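Local coordinates for uncharacterized protein YobA (Bacillus subtilis subsp. subtilis str. 168, PDB 4QY7) that is of unknown function, a small protein with an OB-fold that belongs to the DUF3221 family, at residues A[10-15]-A[27-32]; A[20-25]-A[48-53]; A[59-64]-A[88-93]. All blocks are in the same frame, centred on the assembly; numbering follows the deposited sequence. Where two conformers were deposited one is given.

Interaction 1: residues A[10-15]-A[27-32]; sequences VGYVVL and TKAPGK
Ala29 lies over one face of the Tyr12 ring, and this CH-pi contact, together with the packing of Pro30 beside it, makes up the meeting between strand 7-16 and the loop that follows strand 20-24. CA of Ala29 is 3.7 Å from the centroid of the Tyr12 ring, and the line between them runs 15° off the ring normal. That places CA above the ring, displaced from the centre toward the rim. The methyl group covers the phenol end on the same face, with Ala29 CB 3.3 Å from Tyr12 CE2 and 3.5 Å from Tyr12 CZ.

Apolar packing continues from the root of the ring along the strand. Tyr12 CG is anti to its own carbonyl carbon (chi1 -63°), a rotation that sets CG where Pro30 CD meets it at 3.5 Å. Pro30 CG reaches CG1 of Val14, two residues further along the strand, at 3.8 Å. Here the strand has a classic beta bulge, Val14 and Leu15 both facing Ile22. Pro30 and Val14 also share Tyr35 as a neighbour, while Leu42 of helix 39-45 packs on Val14.

Polar groups add little. No hydrogen bond joins 10-15 to 27-32, and the hydroxyl of Tyr12 is instead weakly bonded to NZ of Lys69 on the adjoining strand. Only 201 Å² is buried, both sides summed. The chemistry is therefore apolar packing at the surface: the loop is held against the sheet by shape and CH-pi contact, with no directional bond between the two segments to fix its register.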
# COMPACT_ATOMS: atom_id res chain seq x y z
N VAL A 10 2.27 -5.86 -4.72
CA VAL A 10 1.08 -6.38 -4.09
C VAL A 10 1.19 -6.28 -2.60
O VAL A 10 2.26 -6.50 -2.03
CB VAL A 10 0.91 -7.87 -4.51
CG1 VAL A 10 -0.17 -8.56 -3.66
CG2 VAL A 10 0.58 -7.98 -6.00
N GLY A 11 0.08 -5.95 -1.95
CA GLY A 11 0.09 -5.87 -0.49
C GLY A 11 -1.31 -5.83 0.06
O GLY A 11 -2.27 -5.75 -0.69
N TYR A 12 -1.40 -5.92 1.37
CA TYR A 12 -2.68 -5.91 2.07
C TYR A 12 -2.91 -4.58 2.72
O TYR A 12 -2.01 -4.11 3.43
CB TYR A 12 -2.74 -7.00 3.16
CG TYR A 12 -2.63 -8.40 2.61
CD1 TYR A 12 -1.38 -8.95 2.30
CD2 TYR A 12 -3.76 -9.13 2.29
CE1 TYR A 12 -1.27 -10.22 1.74
CE2 TYR A 12 -3.66 -10.42 1.76
CZ TYR A 12 -2.41 -10.95 1.47
OH TYR A 12 -2.27 -12.22 0.94
N VAL A 13 -4.10 -4.00 2.58
CA VAL A 13 -4.41 -2.69 3.18
C VAL A 13 -4.63 -2.84 4.66
O VAL A 13 -5.57 -3.50 5.03
CB VAL A 13 -5.66 -2.04 2.53
CG1 VAL A 13 -5.98 -0.67 3.15
CG2 VAL A 13 -5.49 -1.91 1.01
N VAL A 14 -3.79 -2.23 5.51
CA VAL A 14 -3.94 -2.31 6.98
C VAL A 14 -4.49 -0.99 7.53
O VAL A 14 -5.25 -1.01 8.50
CB VAL A 14 -2.66 -2.73 7.75
CG1 VAL A 14 -2.42 -4.23 7.59
CG2 VAL A 14 -1.43 -1.93 7.34
N LEU A 15 -4.12 0.14 6.93
CA LEU A 15 -4.64 1.46 7.31
C LEU A 15 -4.98 2.23 6.05
O LEU A 15 -4.27 2.12 5.05
CB LEU A 15 -3.62 2.25 8.13
CG LEU A 15 -3.23 1.66 9.49
CD1 LEU A 15 -1.89 2.22 9.95
CD2 LEU A 15 -4.33 1.93 10.53
N THR A 27 4.38 -12.41 2.86
CA THR A 27 3.70 -13.46 2.07
C THR A 27 2.30 -13.73 2.57
O THR A 27 1.33 -13.71 1.81
CB THR A 27 4.50 -14.77 2.09
OG1 THR A 27 4.77 -15.12 3.45
CG2 THR A 27 5.80 -14.68 1.30
N LYS A 28 2.19 -14.03 3.86
CA LYS A 28 0.90 -14.33 4.47
C LYS A 28 0.14 -13.03 4.74
O LYS A 28 0.75 -12.01 5.02
CB LYS A 28 1.08 -15.16 5.76
CG LYS A 28 1.65 -14.40 6.96
CD LYS A 28 2.28 -15.35 8.00
CE LYS A 28 1.94 -14.99 9.43
NZ LYS A 28 3.04 -15.32 10.38
N ALA A 29 -1.19 -13.08 4.63
CA ALA A 29 -2.04 -11.94 4.92
C ALA A 29 -1.94 -11.58 6.40
O ALA A 29 -1.79 -12.49 7.22
CB ALA A 29 -3.48 -12.24 4.56
N PRO A 30 -2.04 -10.30 6.80
CA PRO A 30 -2.04 -9.99 8.24
C PRO A 30 -3.13 -10.75 9.00
O PRO A 30 -4.21 -11.04 8.47
CB PRO A 30 -2.34 -8.48 8.30
CG PRO A 30 -2.04 -7.96 6.94
CD PRO A 30 -2.25 -9.09 5.97
N GLY A 31 -2.85 -11.05 10.27
CA GLY A 31 -3.82 -11.72 11.10
C GLY A 31 -4.90 -10.75 11.51
O GLY A 31 -4.68 -9.55 11.47
N LYS A 32 -6.05 -11.24 11.93
CA LYS A 32 -7.14 -10.35 12.34
C LYS A 32 -6.73 -9.29 13.39
O LYS A 32 -7.20 -8.15 13.31
CB LYS A 32 -8.32 -11.17 12.90
CG LYS A 32 -9.57 -10.34 13.19
CD LYS A 32 -10.80 -11.21 13.39
CE LYS A 32 -11.90 -10.51 14.16
NZ LYS A 32 -13.02 -11.42 14.50

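Interaction 2: residues A[20-25]-A[48-53]; sequences RAILIT and NNIVIV
Leu23 and Val51 exchange both of their backbone hydrogen bonds, the central pair of an antiparallel ladder between strands 20-24 and 50-54. N of Leu23 donates to O of Val51 at 2.8 Å with an N-H...O angle of 175°, and N of Val51 returns a bond to O of Leu23 at 2.9 Å. Ala21 and Val53 form the second reciprocal pair: Ala21 N gives to Val53 O, and Val53 N to Ala21 O, the latter at 2.9 Å. A fifth bond, from Thr25 N to Asn49 O (2.9 Å), prolongs the ladder past the strand ends; here the donor stands above the carbonyl plane.

Ile22 with Ile52 and Ile24 with Ile50 are non-hydrogen-bonded pairs. Ile22 bonds outward to Val14 and Leu15 of strand 7-16, Ile24 to Tyr12, and Ile52 to Pro83 and Ala85. Arg20 N is hydrogen-bonded to Asp17 OD1, and its NH2 makes a long, weak ion pair with Glu39 OE1.

Ile22, Ile24, Ile50 and Ile52 share one face. Ile24 CG1 is anti to the carbonyl carbon, and chi2 of -50° then places Ile24 CD1 3.6 Å from Ile50 CG1. Met43 of helix 39-45 covers Ile22 and Ile50, and Ile22 CG1 lies over the guanidinium of Arg20, offset toward its rim. On the other face the side chains of Leu23 and Val53 cross at about a right angle, CD1 to CG1 3.9 Å, and Thr25 CG2 touches Val51 CG2.

The 158° between the strand directions supports an antiparallel pair, and the residues make both faces apolar, consistent with neighbouring strands of the curved beta barrel of an OB-fold.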
# COMPACT_ATOMS: atom_id res chain seq x y z
N ARG A 20 -3.68 8.48 2.04
CA ARG A 20 -2.74 7.39 1.87
C ARG A 20 -3.27 6.09 2.40
O ARG A 20 -4.16 6.08 3.26
CB ARG A 20 -1.43 7.73 2.61
CG ARG A 20 -1.56 7.81 4.15
CD ARG A 20 -1.16 6.52 4.85
NE ARG A 20 -1.37 6.56 6.30
CZ ARG A 20 -2.49 6.25 6.96
NH1 ARG A 20 -3.58 5.87 6.31
NH2 ARG A 20 -2.52 6.33 8.29
N ALA A 21 -2.65 5.00 1.99
CA ALA A 21 -2.94 3.70 2.56
C ALA A 21 -1.62 3.07 2.96
O ALA A 21 -0.60 3.32 2.32
CB ALA A 21 -3.72 2.80 1.59
N ILE A 22 -1.62 2.28 4.02
CA ILE A 22 -0.44 1.54 4.46
C ILE A 22 -0.66 0.11 4.08
O ILE A 22 -1.69 -0.46 4.48
CB ILE A 22 -0.21 1.68 5.98
CG1 ILE A 22 -0.06 3.19 6.33
CG2 ILE A 22 1.01 0.81 6.45
CD1 ILE A 22 0.72 3.56 7.53
N LEU A 23 0.26 -0.45 3.29
CA LEU A 23 0.17 -1.84 2.84
C LEU A 23 1.20 -2.70 3.50
O LEU A 23 2.36 -2.29 3.60
CB LEU A 23 0.39 -1.94 1.33
CG LEU A 23 -0.38 -1.01 0.44
CD1 LEU A 23 -0.12 -1.36 -1.03
CD2 LEU A 23 -1.86 -1.05 0.75
N ILE A 24 0.81 -3.92 3.87
CA ILE A 24 1.74 -4.92 4.38
C ILE A 24 2.07 -5.83 3.23
O ILE A 24 1.16 -6.33 2.57
CB ILE A 24 1.14 -5.68 5.58
CG1 ILE A 24 0.93 -4.71 6.75
CG2 ILE A 24 2.01 -6.90 5.95
CD1 ILE A 24 2.10 -3.86 7.15
N THR A 25 3.34 -6.11 3.01
CA THR A 25 3.82 -6.92 1.87
C THR A 25 4.51 -8.21 2.26
O THR A 25 5.33 -8.71 1.50
CB THR A 25 4.76 -6.07 1.05
OG1 THR A 25 5.90 -5.75 1.87
CG2 THR A 25 4.09 -4.81 0.55
N ASN A 48 10.51 -3.37 7.02
CA ASN A 48 10.94 -3.79 5.68
C ASN A 48 9.86 -4.59 4.95
O ASN A 48 10.15 -5.13 3.89
CB ASN A 48 12.26 -4.58 5.70
CG ASN A 48 13.34 -3.86 6.44
OD1 ASN A 48 13.40 -2.62 6.43
ND2 ASN A 48 14.20 -4.61 7.12
N ASN A 49 8.60 -4.64 5.47
CA ASN A 49 7.51 -5.32 4.78
C ASN A 49 6.27 -4.38 4.74
O ASN A 49 5.13 -4.83 4.83
CB ASN A 49 7.18 -6.64 5.46
CG ASN A 49 8.16 -7.72 5.09
OD1 ASN A 49 9.07 -8.05 5.85
ND2 ASN A 49 8.03 -8.25 3.88
N ILE A 50 6.52 -3.07 4.65
CA ILE A 50 5.49 -2.03 4.63
C ILE A 50 5.74 -1.12 3.46
O ILE A 50 6.90 -0.79 3.17
CB ILE A 50 5.51 -1.17 5.92
CG1 ILE A 50 5.13 -1.96 7.14
CG2 ILE A 50 4.62 0.10 5.81
CD1 ILE A 50 5.92 -1.51 8.25
N VAL A 51 4.66 -0.67 2.83
CA VAL A 51 4.71 0.32 1.75
C VAL A 51 3.64 1.35 2.04
O VAL A 51 2.50 0.94 2.39
CB VAL A 51 4.51 -0.30 0.35
CG1 VAL A 51 4.67 0.77 -0.74
CG2 VAL A 51 5.47 -1.47 0.11
N ILE A 52 3.93 2.63 1.85
CA ILE A 52 2.94 3.67 2.02
C ILE A 52 2.55 4.09 0.62
O ILE A 52 3.43 4.44 -0.15
CB ILE A 52 3.53 4.82 2.87
CG1 ILE A 52 3.83 4.28 4.30
CG2 ILE A 52 2.55 6.01 2.90
CD1 ILE A 52 4.64 5.05 5.07
N VAL A 53 1.27 4.07 0.27
CA VAL A 53 0.84 4.46 -1.07
C VAL A 53 0.01 5.75 -0.98
O VAL A 53 -0.97 5.82 -0.25
CB VAL A 53 0.11 3.36 -1.86
CG1 VAL A 53 1.06 2.18 -2.14
CG2 VAL A 53 -1.15 2.87 -1.15

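Interaction 3: residues A[59-64]-A[88-93]; sequences DNTDDL and QKYELL
Tyr90 and Asp63 reach toward each other tip to tip, and the hydroxyl of Tyr90 donates a short hydrogen bond to OD1 of Asp63 (2.5 Å). The donor meets OD1 on its syn side, 20° out of the carboxylate plane, while OD1 itself lies at the edge of the Tyr90 ring, in its plane. Carboxylate and ring planes are turned 51° apart. CG of Asp63 sits between its backbone N and carbonyl carbon (chi1 64°), which sets CG on the side of Tyr90.

Leu64 approaches Tyr90 from a different direction, over a face. Leu64 CD1 is 4.0 Å from the centroid of the Tyr90 ring, a CH-pi contact, with Leu64 CB 3.8 Å from Tyr90 OH. A leucine in place of Tyr90 would probably leave Asp63 without this hydroxyl donor and Leu64 without its aromatic face.

Leu92 completes the contact beside the acid: its CD1 lies 3.8 Å from OD2 of Asp63. The loop carrying Asp63 and Leu64 is itself ordered by its own bonds. N of Leu64 bonds to O of Thr61 in a type I turn, and Asn60 OD1 accepts from N of Asp62 at 3.0 Å, an Asx turn.

Thr61 OG1 is bonded to NZ of Lys16 at the end of strand 7-16. Leu64 also packs on Val13 of that strand and on Ile70 of strand 69-74, while Tyr90 rests on Val72 and Leu92 on Ile70. The loop between strands 50-54 and 69-74 thus joins strand 89-92, at the margin of the sheet, to these two inner strands.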
# COMPACT_ATOMS: atom_id res chain seq x y z
N ASP A 59 -9.00 8.93 -8.54
CA ASP A 59 -10.27 9.68 -8.58
C ASP A 59 -11.22 9.33 -7.42
O ASP A 59 -11.76 10.23 -6.78
CB ASP A 59 -11.00 9.49 -9.92
CG ASP A 59 -11.30 8.05 -10.32
OD1 ASP A 59 -10.89 7.13 -9.57
OD2 ASP A 59 -11.90 7.85 -11.39
N ASN A 60 -11.39 8.04 -7.12
CA ASN A 60 -12.26 7.58 -6.03
C ASN A 60 -11.64 6.37 -5.35
O ASN A 60 -11.27 5.42 -6.03
CB ASN A 60 -13.64 7.24 -6.58
CG ASN A 60 -14.66 6.95 -5.49
OD1 ASN A 60 -14.65 5.88 -4.87
ND2 ASN A 60 -15.55 7.90 -5.21
N THR A 61 -11.51 6.40 -4.02
CA THR A 61 -10.91 5.29 -3.28
C THR A 61 -11.87 4.69 -2.26
O THR A 61 -11.42 4.09 -1.28
CB THR A 61 -9.63 5.78 -2.57
OG1 THR A 61 -10.00 6.74 -1.57
CG2 THR A 61 -8.66 6.40 -3.54
N ASP A 62 -13.19 4.82 -2.49
CA ASP A 62 -14.20 4.30 -1.54
C ASP A 62 -14.06 2.80 -1.32
O ASP A 62 -14.18 2.36 -0.18
CB ASP A 62 -15.61 4.64 -2.03
CG ASP A 62 -15.94 6.13 -2.01
OD1 ASP A 62 -15.18 6.90 -1.37
OD2 ASP A 62 -16.96 6.52 -2.64
N ASP A 63 -13.75 2.03 -2.38
CA ASP A 63 -13.59 0.57 -2.28
C ASP A 63 -12.21 0.11 -1.75
O ASP A 63 -11.99 -1.11 -1.59
CB ASP A 63 -13.85 -0.09 -3.66
CG ASP A 63 -12.88 0.29 -4.77
OD1 ASP A 63 -12.17 1.30 -4.61
OD2 ASP A 63 -12.88 -0.40 -5.81
N LEU A 64 -11.27 1.05 -1.51
CA LEU A 64 -9.98 0.69 -0.96
C LEU A 64 -10.16 0.64 0.55
O LEU A 64 -10.28 1.68 1.19
CB LEU A 64 -8.94 1.72 -1.39
CG LEU A 64 -7.53 1.32 -1.15
CD1 LEU A 64 -7.18 0.09 -1.96
CD2 LEU A 64 -6.60 2.48 -1.50
N GLN A 88 -0.82 5.30 -9.45
CA GLN A 88 -1.66 5.73 -10.58
C GLN A 88 -2.88 4.84 -10.73
O GLN A 88 -3.86 5.24 -11.36
CB GLN A 88 -0.86 5.69 -11.89
CG GLN A 88 0.44 6.51 -11.87
CD GLN A 88 0.23 7.97 -11.59
OE1 GLN A 88 -0.76 8.58 -12.03
NE2 GLN A 88 1.16 8.59 -10.88
N LYS A 89 -2.83 3.62 -10.16
CA LYS A 89 -3.93 2.71 -10.30
C LYS A 89 -3.83 1.63 -9.28
O LYS A 89 -2.74 1.34 -8.76
CB LYS A 89 -3.85 2.09 -11.71
CG LYS A 89 -4.85 0.97 -12.03
CD LYS A 89 -4.88 0.64 -13.52
CE LYS A 89 -3.70 -0.18 -13.98
NZ LYS A 89 -3.58 -0.18 -15.46
N TYR A 90 -4.96 1.02 -8.94
CA TYR A 90 -4.90 -0.18 -8.12
C TYR A 90 -5.96 -1.14 -8.58
O TYR A 90 -6.94 -0.76 -9.24
CB TYR A 90 -5.01 0.06 -6.61
CG TYR A 90 -6.34 0.67 -6.20
CD1 TYR A 90 -7.42 -0.14 -5.87
CD2 TYR A 90 -6.46 2.04 -6.01
CE1 TYR A 90 -8.65 0.42 -5.51
CE2 TYR A 90 -7.66 2.60 -5.59
CZ TYR A 90 -8.76 1.79 -5.36
OH TYR A 90 -9.92 2.40 -4.96
N GLU A 91 -5.72 -2.41 -8.26
CA GLU A 91 -6.65 -3.49 -8.58
C GLU A 91 -6.90 -4.31 -7.34
O GLU A 91 -5.96 -4.64 -6.63
CB GLU A 91 -6.09 -4.36 -9.71
CG GLU A 91 -7.07 -5.45 -10.13
CD GLU A 91 -6.72 -6.13 -11.43
OE1 GLU A 91 -5.52 -6.43 -11.64
OE2 GLU A 91 -7.65 -6.39 -12.23
N LEU A 92 -8.18 -4.66 -7.08
CA LEU A 92 -8.52 -5.48 -5.93
C LEU A 92 -8.28 -6.95 -6.31
O LEU A 92 -8.78 -7.41 -7.34
CB LEU A 92 -9.99 -5.26 -5.47
CG LEU A 92 -10.41 -3.81 -5.03
CD1 LEU A 92 -11.82 -3.80 -4.42
CD2 LEU A 92 -9.48 -3.22 -3.98
N LEU A 93 -7.50 -7.67 -5.51
CA LEU A 93 -7.16 -9.07 -5.79
C LEU A 93 -8.08 -10.01 -5.00
O LEU A 93 -8.58 -9.63 -3.92
CB LEU A 93 -5.69 -9.32 -5.41
CG LEU A 93 -4.66 -8.46 -6.12
CD1 LEU A 93 -3.24 -8.85 -5.70
CD2 LEU A 93 -4.81 -8.51 -7.65
OXT LEU A 93 -8.26 -11.17 -5.44

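Interaction 2 is the buried core contact, pairing two strands through backbone bonds and branched apolar side chains; interactions 1 and 3 are surface contacts in which a loop meets a strand. Strand 20-24 of interaction 2 is paired with strand 7-16 of interaction 1, through Tyr12 N to Ile24 O (2.9 Å). Interaction 3 lies further along the same sheet, and Leu64 links it to interaction 2 by packing on Ala21. Both surface contacts centre on a tyrosine with a CH-pi partner, but interaction 1 has no hydrogen bond between its segments, whereas interaction 3 adds a phenol-to-carboxylate bond.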